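Local coordinates for nucleoporin GLE1 (Saccharomyces cerevisiae, PDB 6B4E), which serves as a nuclear pore component in mRNA export, this chain being its C-terminal region, which interacts with NUP42, DBP5 and GFD1, at residues Phe183-Ile186 with Thr187-Gln190; Ser233-Asp236 with Ala237-Gln241. All coordinates share one frame; numbering follows the deposited sequence.

Both contacts are local, each between neighbouring turns of one helix, and both are largely buried. Contact 1 closes the C-terminal end of helix 169-188, whereas contact 2 sits within the long helix 225-264, where the helix kinks. Their centres lie about 9 Å apart because the two helices pack together: Ala-184 CB meets Trp-234 CD1 at 3.5 Å, and Arg-188 NE probably donates to Ala-237 O, 2.9 Å away. Both set methyls on aromatic faces, once in contact 1 and on two indoles in contact 2. A threonine hydroxyl bonded to the helix backbone sets contact 1 apart, while contact 2 brings two waters to the kinked backbone.

Contact 1. Residues Phe183-Ile186 with Thr187-Gln190; sequences FAII and TRLQ
The last turn of helix 169-188 is where Phe-183 to Ile-186 meet Thr-187 to Leu-189, the residue at which the chain leaves helical geometry. Thr-187 carries the contact with both branches. Its OG1 stands between backbone N and carbonyl carbon (chi1 68°), which turns it back along the helix to donate to Ala-184 O at 2.8 Å, tilted from the carbonyl plane; the same OG1 is also hydrogen-bonded to Ser-208 OG of helix 206-216. The other branch, CG2, comes over one face of the Phe-183 ring, 4.0 Å from the centroid and displaced toward the rim, a CH-pi contact. The backbone N of Thr-187 donates to Phe-183 O at 3.0 Å.

Past this turn the helical bonding slackens. Arg-188 N is held by Ile-185 O at 3.0 Å and only weakly by Ala-184 O, while Leu-189 N makes weak bonds to the carbonyls of Ile-185 and Ile-186. Ile-185 uses two branches: CG2 packs on Leu-189 CD1 at 3.5 Å, and CD1 meets the Arg-188 guanidinium obliquely, 3.6 Å from NH2, the two side chains pointing the same way; NE bonds to Ala-237 O of helix 225-264. A valine in place of Thr-187 would probably leave Ala-184 O and Ser-208 OG without their shared hydroxyl mate. Through that one side chain, a buried hydroxyl is satisfied while the methyl beside it packs on one face of the Phe-183 ring.

Contact 2. Residues Ser233-Asp236 with Ala237-Gln241; sequences SWWD and AAAVQ
Ala-237 opens the second segment by pointing its N back at Ser-233 O, 3.2 Å away, with a weaker bond to Trp-234 O; its CB rests near the same two carbonyl oxygens.

At Ala-238 the backbone departs from helical values (phi -148°) just ahead of the kink, which lies where the N atoms of Val-240 and Gln-241 have no bond to the turn before. Ala-238 N is shared between Trp-235 O, which it reaches from above the carbonyl plane, and Trp-234 O, a weak bond. Its methyl lies over one face of the Trp-234 indole, 4.2 Å from the centroid of the five-membered ring and offset toward the rim. That indole, with CG anti to the backbone N (chi1 173°), extends along the helix until CH2 and CZ3 reach Ala-239, and its NE1 bonds to Ser-208 of helix 206-216.

Ala-239 restores a straighter bond, its N donating to Trp-235 O at 2.9 Å and 162°, from the same face of the carbonyl plane as Ala-238 N. Its CB sits over the pyrrole face of Trp-235, 3.7 Å from the centroid, with CD1 the nearest ring atom. Helix 271-284 also packs against this indole, and its Arg-275 forms a salt bridge with Asp-236.

Val-240 N is hydrogen-bonded instead to a water, 3.2 Å away, that also bonds Trp-235 O. A second water lies 2.8 Å from Asp-236 O. Small methyls thus let both indoles lie close along the helix, while Trp-235 O, bonded by two N-H groups and with a water also in contact, links the backbone on both sides of the kink.

Contact 1. Residues Phe183-Ile186 with Thr187-Gln190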
loop_
_atom_site.group_PDB
_atom_site.type_symbol
_atom_site.label_atom_id
_atom_site.label_comp_id
_atom_site.label_asym_id
_atom_site.label_seq_id
_atom_site.Cartn_x
_atom_site.Cartn_y
_atom_site.Cartn_z
ATOM N N PHE A 183 -1.842 -3.021 -0.212
ATOM C CA PHE A 183 -0.475 -2.886 -0.706
ATOM C C PHE A 183 0.451 -3.854 0.016
ATOM O O PHE A 183 1.302 -4.498 -0.606
ATOM C CB PHE A 183 0.005 -1.447 -0.531
ATOM C CG PHE A 183 1.378 -1.183 -1.105
ATOM C CD1 PHE A 183 1.572 -1.153 -2.466
ATOM C CD2 PHE A 183 2.458 -0.949 -0.267
ATOM C CE1 PHE A 183 2.833 -0.902 -2.993
ATOM C CE2 PHE A 183 3.712 -0.694 -0.783
ATOM C CZ PHE A 183 3.898 -0.673 -2.149
ATOM N N ALA A 184 0.269 -3.989 1.324
ATOM C CA ALA A 184 1.062 -4.927 2.104
ATOM C C ALA A 184 0.992 -6.335 1.524
ATOM O O ALA A 184 2.028 -6.983 1.319
ATOM C CB ALA A 184 0.594 -4.912 3.556
ATOM N N ILE A 185 -0.228 -6.835 1.298
ATOM C CA ILE A 185 -0.434 -8.138 0.661
ATOM C C ILE A 185 0.389 -8.237 -0.617
ATOM O O ILE A 185 1.101 -9.223 -0.850
ATOM C CB ILE A 185 -1.932 -8.354 0.362
ATOM C CG1 ILE A 185 -2.727 -8.609 1.654
ATOM C CG2 ILE A 185 -2.150 -9.485 -0.660
ATOM C CD1 ILE A 185 -2.459 -9.943 2.337
ATOM N N ILE A 186 0.244 -7.245 -1.498
ATOM C CA ILE A 186 0.917 -7.310 -2.789
ATOM C C ILE A 186 2.424 -7.465 -2.605
ATOM O O ILE A 186 3.074 -8.224 -3.339
ATOM C CB ILE A 186 0.556 -6.072 -3.634
ATOM C CG1 ILE A 186 -0.922 -6.147 -4.051
ATOM C CG2 ILE A 186 1.460 -5.973 -4.866
ATOM C CD1 ILE A 186 -1.468 -4.916 -4.742
ATOM N N THR A 187 3.012 -6.760 -1.633
ATOM C CA THR A 187 4.461 -6.831 -1.494
ATOM C C THR A 187 4.938 -8.201 -1.031
ATOM O O THR A 187 6.100 -8.538 -1.276
ATOM C CB THR A 187 5.020 -5.772 -0.529
ATOM O OG1 THR A 187 4.610 -6.031 0.822
ATOM C CG2 THR A 187 4.638 -4.341 -0.947
ATOM N N ARG A 188 4.081 -9.004 -0.394
ATOM C CA ARG A 188 4.512 -10.294 0.136
ATOM C C ARG A 188 3.965 -11.481 -0.655
ATOM O O ARG A 188 4.288 -12.632 -0.337
ATOM C CB ARG A 188 4.156 -10.403 1.631
ATOM C CG ARG A 188 2.674 -10.394 2.024
ATOM C CD ARG A 188 1.943 -11.672 1.682
ATOM N NE ARG A 188 0.815 -11.846 2.603
ATOM C CZ ARG A 188 0.019 -12.907 2.651
ATOM N NH1 ARG A 188 0.187 -13.913 1.816
ATOM N NH2 ARG A 188 -0.970 -12.942 3.554
ATOM N N LEU A 189 3.191 -11.233 -1.704
ATOM C CA LEU A 189 2.806 -12.287 -2.630
ATOM C C LEU A 189 3.904 -12.530 -3.650
ATOM O O LEU A 189 4.602 -11.602 -4.068
ATOM C CB LEU A 189 1.520 -11.921 -3.373
ATOM C CG LEU A 189 0.218 -11.864 -2.570
ATOM C CD1 LEU A 189 -0.869 -11.220 -3.418
ATOM C CD2 LEU A 189 -0.215 -13.237 -2.133
ATOM N N GLN A 190 4.049 -13.790 -4.060
ATOM C CA GLN A 190 4.910 -14.129 -5.185
ATOM C C GLN A 190 4.129 -14.009 -6.480
ATOM O O GLN A 190 2.918 -14.236 -6.528
ATOM C CB GLN A 190 5.460 -15.548 -5.075
ATOM C CG GLN A 190 6.226 -15.830 -3.797
ATOM C CD GLN A 190 7.574 -15.150 -3.773
ATOM O OE1 GLN A 190 8.182 -14.917 -4.818
ATOM N NE2 GLN A 190 8.050 -14.825 -2.584
#

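Contact 2. Residues Ser233-Asp236 with Ala237-Gln241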
loop_
_atom_site.group_PDB
_atom_site.type_symbol
_atom_site.label_atom_id
_atom_site.label_comp_id
_atom_site.label_asym_id
_atom_site.label_seq_id
_atom_site.Cartn_x
_atom_site.Cartn_y
_atom_site.Cartn_z
ATOM N N SER A 233 -2.406 -2.770 10.322
ATOM C CA SER A 233 -2.977 -3.368 9.126
ATOM C C SER A 233 -1.906 -4.082 8.315
ATOM O O SER A 233 -2.142 -5.178 7.780
ATOM C CB SER A 233 -3.636 -2.288 8.269
ATOM O OG SER A 233 -4.705 -1.712 8.987
ATOM N N TRP A 234 -0.743 -3.434 8.157
ATOM C CA TRP A 234 0.391 -4.052 7.479
ATOM C C TRP A 234 0.772 -5.366 8.147
ATOM O O TRP A 234 0.968 -6.388 7.477
ATOM C CB TRP A 234 1.586 -3.095 7.476
ATOM C CG TRP A 234 2.808 -3.764 6.934
ATOM C CD1 TRP A 234 3.206 -3.813 5.630
ATOM C CD2 TRP A 234 3.763 -4.532 7.675
ATOM N NE1 TRP A 234 4.347 -4.561 5.515
ATOM C CE2 TRP A 234 4.710 -5.016 6.749
ATOM C CE3 TRP A 234 3.909 -4.858 9.025
ATOM C CZ2 TRP A 234 5.793 -5.791 7.134
ATOM C CZ3 TRP A 234 4.990 -5.639 9.405
ATOM C CH2 TRP A 234 5.894 -6.101 8.465
ATOM N N TRP A 235 0.889 -5.349 9.477
ATOM C CA TRP A 235 1.318 -6.522 10.239
ATOM C C TRP A 235 0.399 -7.715 10.005
ATOM O O TRP A 235 0.866 -8.819 9.700
ATOM C CB TRP A 235 1.352 -6.152 11.717
ATOM C CG TRP A 235 1.968 -7.128 12.695
ATOM C CD1 TRP A 235 1.552 -8.394 12.991
ATOM C CD2 TRP A 235 3.076 -6.860 13.550
ATOM N NE1 TRP A 235 2.345 -8.936 13.987
ATOM C CE2 TRP A 235 3.295 -8.007 14.336
ATOM C CE3 TRP A 235 3.918 -5.756 13.714
ATOM C CZ2 TRP A 235 4.303 -8.070 15.296
ATOM C CZ3 TRP A 235 4.929 -5.828 14.656
ATOM C CH2 TRP A 235 5.114 -6.975 15.434
ATOM N N ASP A 236 -0.911 -7.505 10.141
ATOM C CA ASP A 236 -1.876 -8.579 9.932
ATOM C C ASP A 236 -1.786 -9.148 8.525
ATOM O O ASP A 236 -2.086 -10.330 8.316
ATOM C CB ASP A 236 -3.305 -8.079 10.194
ATOM C CG ASP A 236 -3.644 -7.971 11.672
ATOM O OD1 ASP A 236 -4.418 -7.059 12.019
ATOM O OD2 ASP A 236 -3.185 -8.801 12.471
ATOM N N ALA A 237 -1.408 -8.320 7.544
ATOM C CA ALA A 237 -1.311 -8.733 6.153
ATOM C C ALA A 237 0.023 -9.371 5.766
ATOM O O ALA A 237 0.053 -10.158 4.811
ATOM C CB ALA A 237 -1.519 -7.526 5.228
ATOM N N ALA A 238 1.138 -9.035 6.448
ATOM C CA ALA A 238 2.447 -9.365 5.889
ATOM C C ALA A 238 3.536 -9.679 6.905
ATOM O O ALA A 238 4.636 -10.035 6.480
ATOM C CB ALA A 238 2.916 -8.210 4.992
ATOM N N ALA A 239 3.292 -9.598 8.219
ATOM C CA ALA A 239 4.406 -9.780 9.160
ATOM C C ALA A 239 5.038 -11.167 9.040
ATOM O O ALA A 239 6.270 -11.304 9.098
ATOM C CB ALA A 239 3.949 -9.522 10.593
ATOM N N VAL A 240 4.223 -12.207 8.882
ATOM C CA VAL A 240 4.765 -13.562 8.746
ATOM C C VAL A 240 5.768 -13.628 7.599
ATOM O O VAL A 240 6.862 -14.195 7.723
ATOM C CB VAL A 240 3.614 -14.564 8.541
ATOM C CG1 VAL A 240 4.137 -15.888 7.982
ATOM C CG2 VAL A 240 2.880 -14.748 9.861
ATOM N N GLN A 241 5.395 -13.065 6.454
ATOM C CA GLN A 241 6.235 -13.151 5.272
ATOM C C GLN A 241 7.425 -12.203 5.345
ATOM O O GLN A 241 8.470 -12.476 4.745
ATOM C CB GLN A 241 5.402 -12.861 4.028
ATOM C CG GLN A 241 4.353 -13.900 3.736
ATOM C CD GLN A 241 3.120 -13.769 4.617
ATOM O OE1 GLN A 241 2.802 -12.689 5.136
ATOM N NE2 GLN A 241 2.398 -14.873 4.770
HETATM O O HOH W 1 1.111 -11.742 9.563
HETATM O O HOH W 2 -1.851 -12.362 6.345
#